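Local coordinates for protein polysaccharide Lyase Family 6 (Bacteroides cellulosilyticus, PDB 6QPS) that cleaves alginate as a lyase of polysaccharide lyase family 6, acting specifically on mannuronic acid, and binds a calcium ion, at residues Cys135-Asn141 and Tyr170-Val176; Phe201-Tyr207 and Arg238-Glu242. One frame throughout, in Å; residues are numbered along the deposited sequence.

Contact 1: Cys135-Asn141 and Tyr170-Val176; sequences CVIDECN and YFANKRV
Two neighbouring coils of a right-handed parallel beta-helix, the fold of this lyase family, meet where V136, I137 and D138 pair in parallel with Y170, F171 and A172. The backbones exchange four hydrogen bonds; I137 sits in the middle, its N reaching Y170 O at 2.9 Å and its O taking A172 N. On one face I137 CD1 comes to the edge of the F171 ring, 3.6 Å from CE2. On the other, V136 CG2 rests against Y170 CB and V136 CG1 lies near the edge of its ring; Y170 OH bonds to N459. As in other beta-helices, like positions of successive coils stack, and this continues into the turn. N173 sets ND2 on the syn side of D138 OD1, at 2.8 Å and almost straight. In the salt bridge of E139 and R175 the carboxylate and guanidinium are nearly coplanar, 16° apart. R175 comes side-on: NE meets E139 OE1 and NH2 meets OE2, both at 2.9 Å and each on the syn lone pair. The E139 chain bends at chi2 (-77°), which brings its carboxylate round to R175. With an alanine here, the R175 guanidinium is likely to lose its two-pronged partner and be freer to swing. N141 ties down the backbone of the next coil: ND2 gives a bond to N173 O at 3.0 Å, in the amide plane, while OD1 takes R175 N from above its carbonyl plane. A water within 2.8 Å of N141 OD1 takes a bond from K174 NZ, which also bonds to E154 O and V176 O.

Contact 2: Phe201-Tyr207 and Arg238-Glu242; sequences FGERQPY and RCSGE. With CA (calcium ion), chain C.
R238 O takes R204 N at 3.0 Å, and a water sits close to both R238 O and E203 OE2. The R204 N-H is nearly straight on to R238 O but tilted 33° from the carbonyl plane. E203 CA adds a CA-H...O contact to R238 O. R204 then turns its own carbonyl across: its O takes S240 N at 2.9 Å in the carbonyl plane, on a lone pair, though the N-H is bent to 139°. C239 places SG 3.2 Å from F201 O. Beyond F201, the last residue of its strand, these are loops of two adjacent beta-helix coils that run on toward the calcium site. Farther along, Y207 N bonds to G241 O at 3.0 Å, P206 CA makes a CA-H...O contact with S240 O, and the P206 ring lies by the same oxygen. G241 is close to the R204 side chain; a CB here would lie only 3.0 Å from R204 CD. R204 runs extended from CG to NE, and NH2 bonds to G178 O. E203 and R238 cross with their charged groups apart. A second water bridges them, giving to E203 OE1 and accepting from R238 NH1 at 2.7 Å, in the guanidinium plane; R238 NE has its salt bridge with E262. Next to G241, the E242 chain bends at chi2 and carries its carboxylate to the calcium ion, which it binds through OE1 at 2.4 Å and OE2 at 2.7 Å. Two waters, N210, E213 and E244 complete the site.

Overall arrangement
From the N terminus, the chain reaches 135-141 on strand 131-138 and runs one turn of the beta-helix to 170-176, where contact 1 closes. A further turn leads to 201-207, and one more closes contact 2 at 238-242. The two contacts follow in series, neither nested nor crossed, with centres about 11 Å apart. Together they join four successive coils. The middle two are joined directly: 170-176 and 201-207 share probable backbone bonds from G202 N to F171 O and from N173 N to E203 O, and the rings of F171 and F201 meet. Contact 2 reaches the calcium site through E242; the side chain of K174 in contact 1 is about 13 Å from the ion.

Contact 1: Cys135-Asn141 and Tyr170-Val176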
loop_
_atom_site.group_PDB
_atom_site.type_symbol
_atom_site.label_atom_id
_atom_site.label_comp_id
_atom_site.label_asym_id
_atom_site.label_seq_id
_atom_site.Cartn_x
_atom_site.Cartn_y
_atom_site.Cartn_z
ATOM N N CYS A 135 10.571 -12.623 -4.827
ATOM C CA CYS A 135 10.777 -13.208 -3.506
ATOM C C CYS A 135 9.438 -13.400 -2.807
ATOM O O CYS A 135 8.438 -12.752 -3.130
ATOM C CB CYS A 135 11.685 -12.320 -2.649
ATOM S SG CYS A 135 13.395 -12.280 -3.227
ATOM N N VAL A 136 9.422 -14.316 -1.843
ATOM C CA VAL A 136 8.264 -14.564 -1.002
ATOM C C VAL A 136 8.631 -14.283 0.451
ATOM O O VAL A 136 9.718 -14.651 0.913
ATOM C CB VAL A 136 7.801 -16.027 -1.161
ATOM C CG1 VAL A 136 6.773 -16.395 -0.086
ATOM C CG2 VAL A 136 7.225 -16.314 -2.544
ATOM N N ILE A 137 7.705 -13.652 1.171
ATOM C CA ILE A 137 7.727 -13.607 2.631
ATOM C C ILE A 137 6.385 -14.158 3.104
ATOM O O ILE A 137 5.326 -13.552 2.863
ATOM C CB ILE A 137 7.952 -12.189 3.171
ATOM C CG1 ILE A 137 9.226 -11.562 2.603
ATOM C CG2 ILE A 137 8.023 -12.225 4.712
ATOM C CD1 ILE A 137 9.538 -10.135 3.124
ATOM N N ASP A 138 6.414 -15.318 3.768
ATOM C CA ASP A 138 5.202 -16.015 4.196
ATOM C C ASP A 138 5.402 -16.525 5.617
ATOM O O ASP A 138 6.443 -17.121 5.920
ATOM C CB ASP A 138 4.893 -17.196 3.254
ATOM C CG ASP A 138 3.560 -17.883 3.566
ATOM O OD1 ASP A 138 2.646 -17.254 4.110
ATOM O OD2 ASP A 138 3.420 -19.094 3.286
ATOM N N GLU A 139 4.426 -16.254 6.494
ATOM C CA GLU A 139 4.418 -16.813 7.858
ATOM C C GLU A 139 5.662 -16.414 8.657
ATOM O O GLU A 139 6.139 -17.179 9.499
ATOM C CB GLU A 139 4.265 -18.341 7.855
ATOM C CG GLU A 139 3.012 -18.868 7.182
ATOM C CD GLU A 139 1.754 -18.721 8.023
ATOM O OE1 GLU A 139 1.828 -18.195 9.157
ATOM O OE2 GLU A 139 0.670 -19.144 7.544
ATOM N N CYS A 140 6.188 -15.205 8.438
ATOM C CA CYS A 140 7.445 -14.792 9.069
ATOM C C CYS A 140 7.153 -14.070 10.385
ATOM O O CYS A 140 7.361 -12.860 10.544
ATOM C CB CYS A 140 8.274 -13.956 8.101
ATOM S SG CYS A 140 9.178 -14.958 6.865
ATOM N N ASN A 141 6.686 -14.861 11.356
ATOM C CA ASN A 141 6.188 -14.361 12.634
ATOM C C ASN A 141 7.036 -14.890 13.787
ATOM O O ASN A 141 7.196 -16.102 13.940
ATOM C CB ASN A 141 4.722 -14.787 12.783
ATOM C CG ASN A 141 3.847 -14.258 11.658
ATOM O OD1 ASN A 141 3.767 -13.046 11.446
ATOM N ND2 ASN A 141 3.197 -15.148 10.930
ATOM N N TYR A 170 5.537 -11.878 -3.259
ATOM C CA TYR A 170 4.324 -12.338 -2.574
ATOM C C TYR A 170 4.566 -12.215 -1.080
ATOM O O TYR A 170 5.555 -12.761 -0.569
ATOM C CB TYR A 170 4.053 -13.800 -2.932
ATOM C CG TYR A 170 2.847 -14.464 -2.290
ATOM C CD1 TYR A 170 2.970 -15.175 -1.116
ATOM C CD2 TYR A 170 1.596 -14.395 -2.876
ATOM C CE1 TYR A 170 1.870 -15.825 -0.536
ATOM C CE2 TYR A 170 0.500 -15.028 -2.303
ATOM C CZ TYR A 170 0.647 -15.734 -1.129
ATOM O OH TYR A 170 -0.466 -16.358 -0.562
ATOM N N PHE A 171 3.685 -11.491 -0.391
ATOM C CA PHE A 171 3.816 -11.270 1.045
ATOM C C PHE A 171 2.496 -11.650 1.694
ATOM O O PHE A 171 1.470 -11.030 1.393
ATOM C CB PHE A 171 4.085 -9.797 1.365
ATOM C CG PHE A 171 5.258 -9.178 0.633
ATOM C CD1 PHE A 171 5.058 -8.358 -0.463
ATOM C CD2 PHE A 171 6.548 -9.371 1.074
ATOM C CE1 PHE A 171 6.131 -7.750 -1.095
ATOM C CE2 PHE A 171 7.630 -8.770 0.417
ATOM C CZ PHE A 171 7.403 -7.945 -0.652
ATOM N N ALA A 172 2.502 -12.644 2.584
ATOM C CA ALA A 172 1.236 -13.084 3.158
ATOM C C ALA A 172 1.388 -13.673 4.554
ATOM O O ALA A 172 2.460 -14.127 4.964
ATOM C CB ALA A 172 0.543 -14.125 2.264
ATOM N N ASN A 173 0.266 -13.683 5.272
ATOM C CA ASN A 173 0.119 -14.372 6.560
ATOM C C ASN A 173 0.989 -13.783 7.665
ATOM O O ASN A 173 1.555 -14.512 8.486
ATOM C CB ASN A 173 0.316 -15.873 6.394
ATOM C CG ASN A 173 -0.658 -16.445 5.372
ATOM O OD1 ASN A 173 -1.859 -16.306 5.536
ATOM N ND2 ASN A 173 -0.149 -16.994 4.285
ATOM N N LYS A 174 1.055 -12.452 7.703
ATOM C CA LYS A 174 1.605 -11.762 8.861
ATOM C C LYS A 174 0.579 -11.813 9.997
ATOM O O LYS A 174 -0.595 -11.482 9.792
ATOM C CB LYS A 174 1.991 -10.323 8.508
ATOM C CG LYS A 174 2.898 -9.714 9.596
ATOM C CD LYS A 174 3.378 -8.302 9.217
ATOM C CE LYS A 174 4.565 -7.800 10.030
ATOM N NZ LYS A 174 4.399 -8.117 11.487
ATOM N N ARG A 175 1.013 -12.279 11.180
ATOM C CA ARG A 175 0.136 -12.534 12.318
ATOM C C ARG A 175 0.511 -11.738 13.559
ATOM O O ARG A 175 -0.239 -11.770 14.543
ATOM C CB ARG A 175 0.109 -14.036 12.654
ATOM C CG ARG A 175 -0.301 -14.923 11.462
ATOM C CD ARG A 175 -0.273 -16.436 11.788
ATOM N NE ARG A 175 -0.468 -17.244 10.584
ATOM C CZ ARG A 175 -1.658 -17.536 10.059
ATOM N NH1 ARG A 175 -2.773 -17.098 10.633
ATOM N NH2 ARG A 175 -1.736 -18.283 8.969
ATOM N N VAL A 176 1.648 -11.054 13.549
ATOM C CA VAL A 176 2.087 -10.173 14.623
ATOM C C VAL A 176 1.909 -8.746 14.147
ATOM O O VAL A 176 1.963 -8.462 12.949
ATOM C CB VAL A 176 3.564 -10.491 14.948
ATOM C CG1 VAL A 176 4.164 -9.483 15.912
ATOM C CG2 VAL A 176 3.691 -11.931 15.500
HETATM O O HOH W 1 5.323 -10.740 11.867
#

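Contact 2: Phe201-Tyr207 and Arg238-Glu242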
loop_
_atom_site.group_PDB
_atom_site.type_symbol
_atom_site.label_atom_id
_atom_site.label_comp_id
_atom_site.label_asym_id
_atom_site.label_seq_id
_atom_site.Cartn_x
_atom_site.Cartn_y
_atom_site.Cartn_z
ATOM N N PHE A 201 0.081 -8.826 -2.268
ATOM C CA PHE A 201 -0.013 -8.721 -0.814
ATOM C C PHE A 201 -1.213 -9.578 -0.419
ATOM O O PHE A 201 -2.357 -9.209 -0.690
ATOM C CB PHE A 201 -0.188 -7.262 -0.391
ATOM C CG PHE A 201 0.980 -6.374 -0.745
ATOM C CD1 PHE A 201 0.965 -5.659 -1.919
ATOM C CD2 PHE A 201 2.088 -6.252 0.082
ATOM C CE1 PHE A 201 2.018 -4.852 -2.280
ATOM C CE2 PHE A 201 3.154 -5.412 -0.263
ATOM C CZ PHE A 201 3.118 -4.724 -1.451
ATOM N N GLY A 202 -0.959 -10.765 0.131
ATOM C CA GLY A 202 -2.006 -11.710 0.483
ATOM C C GLY A 202 -2.584 -11.531 1.874
ATOM O O GLY A 202 -2.467 -10.477 2.514
ATOM N N GLU A 203 -3.187 -12.609 2.358
ATOM C CA GLU A 203 -4.098 -12.511 3.476
ATOM C C GLU A 203 -3.429 -11.949 4.723
ATOM O O GLU A 203 -2.303 -12.316 5.085
ATOM C CB GLU A 203 -4.673 -13.894 3.768
ATOM C CG GLU A 203 -5.728 -13.856 4.876
ATOM C CD GLU A 203 -6.695 -15.025 4.840
ATOM O OE1 GLU A 203 -6.307 -16.106 4.360
ATOM O OE2 GLU A 203 -7.844 -14.851 5.302
ATOM N N ARG A 204 -4.178 -11.097 5.414
ATOM C CA ARG A 204 -3.853 -10.662 6.760
ATOM C C ARG A 204 -5.146 -10.678 7.554
ATOM O O ARG A 204 -6.104 -9.982 7.187
ATOM C CB ARG A 204 -3.239 -9.261 6.778
ATOM C CG ARG A 204 -2.624 -8.931 8.148
ATOM C CD ARG A 204 -1.807 -7.658 8.204
ATOM N NE ARG A 204 -1.102 -7.625 9.474
ATOM C CZ ARG A 204 -0.083 -6.814 9.756
ATOM N NH1 ARG A 204 0.324 -5.919 8.866
ATOM N NH2 ARG A 204 0.516 -6.921 10.934
ATOM N N GLN A 205 -5.191 -11.475 8.620
ATOM C CA GLN A 205 -6.400 -11.574 9.414
ATOM C C GLN A 205 -6.580 -10.375 10.347
ATOM O O GLN A 205 -5.622 -9.667 10.673
ATOM C CB GLN A 205 -6.364 -12.855 10.230
ATOM C CG GLN A 205 -6.436 -14.126 9.390
ATOM C CD GLN A 205 -7.861 -14.555 9.087
ATOM O OE1 GLN A 205 -8.808 -14.161 9.774
ATOM N NE2 GLN A 205 -8.020 -15.371 8.051
ATOM N N PRO A 206 -7.812 -10.122 10.790
ATOM C CA PRO A 206 -8.039 -8.998 11.707
ATOM C C PRO A 206 -7.141 -9.036 12.940
ATOM O O PRO A 206 -7.053 -10.047 13.635
ATOM C CB PRO A 206 -9.524 -9.131 12.062
ATOM C CG PRO A 206 -10.135 -9.765 10.818
ATOM C CD PRO A 206 -9.080 -10.765 10.380
ATOM N N TYR A 207 -6.500 -7.900 13.225
ATOM C CA TYR A 207 -5.605 -7.752 14.365
ATOM C C TYR A 207 -6.341 -7.360 15.637
ATOM O O TYR A 207 -5.876 -7.674 16.735
ATOM C CB TYR A 207 -4.533 -6.691 14.024
ATOM C CG TYR A 207 -3.387 -6.542 15.011
ATOM C CD1 TYR A 207 -2.652 -7.638 15.425
ATOM C CD2 TYR A 207 -3.021 -5.289 15.512
ATOM C CE1 TYR A 207 -1.606 -7.500 16.351
ATOM C CE2 TYR A 207 -1.979 -5.144 16.412
ATOM C CZ TYR A 207 -1.275 -6.242 16.830
ATOM O OH TYR A 207 -0.234 -6.075 17.721
ATOM N N ARG A 238 -7.484 -10.033 0.514
ATOM C CA ARG A 238 -7.859 -10.380 1.886
ATOM C C ARG A 238 -6.917 -9.729 2.893
ATOM O O ARG A 238 -6.615 -10.297 3.955
ATOM C CB ARG A 238 -7.978 -11.902 2.044
ATOM C CG ARG A 238 -9.085 -12.430 1.140
ATOM C CD ARG A 238 -9.197 -13.914 1.209
ATOM N NE ARG A 238 -10.342 -14.365 0.421
ATOM C CZ ARG A 238 -10.607 -15.632 0.123
ATOM N NH1 ARG A 238 -9.787 -16.600 0.530
ATOM N NH2 ARG A 238 -11.697 -15.918 -0.589
ATOM N N CYS A 239 -6.523 -8.480 2.598
ATOM C CA CYS A 239 -5.703 -7.691 3.522
ATOM C C CYS A 239 -6.636 -7.013 4.518
ATOM O O CYS A 239 -7.197 -5.948 4.231
ATOM C CB CYS A 239 -4.861 -6.659 2.778
ATOM S SG CYS A 239 -3.720 -7.337 1.532
ATOM N N SER A 240 -6.806 -7.622 5.693
ATOM C CA SER A 240 -7.902 -7.284 6.597
ATOM C C SER A 240 -7.418 -7.106 8.025
ATOM O O SER A 240 -8.171 -7.309 8.975
ATOM C CB SER A 240 -9.010 -8.339 6.510
ATOM O OG SER A 240 -9.454 -8.404 5.158
ATOM N N GLY A 241 -6.174 -6.673 8.200
ATOM C CA GLY A 241 -5.666 -6.482 9.551
ATOM C C GLY A 241 -6.330 -5.343 10.303
ATOM O O GLY A 241 -6.487 -5.420 11.531
ATOM N N GLU A 242 -6.650 -4.249 9.601
ATOM C CA GLU A 242 -7.191 -3.030 10.196
ATOM C C GLU A 242 -7.765 -2.159 9.082
ATOM O O GLU A 242 -7.699 -2.507 7.903
ATOM C CB GLU A 242 -6.107 -2.264 10.948
ATOM C CG GLU A 242 -4.934 -1.850 10.053
ATOM C CD GLU A 242 -4.399 -0.494 10.450
ATOM O OE1 GLU A 242 -4.917 0.528 9.946
ATOM O OE2 GLU A 242 -3.457 -0.458 11.278
HETATM CA CA CA C . -3.694 2.207 11.142
HETATM O O HOH W 2 -8.496 -11.975 5.959
HETATM O O HOH W 3 -7.611 -16.935 2.122
HETATM O O HOH W 4 -2.935 4.293 12.159
HETATM O O HOH W 5 -5.992 3.005 11.540
#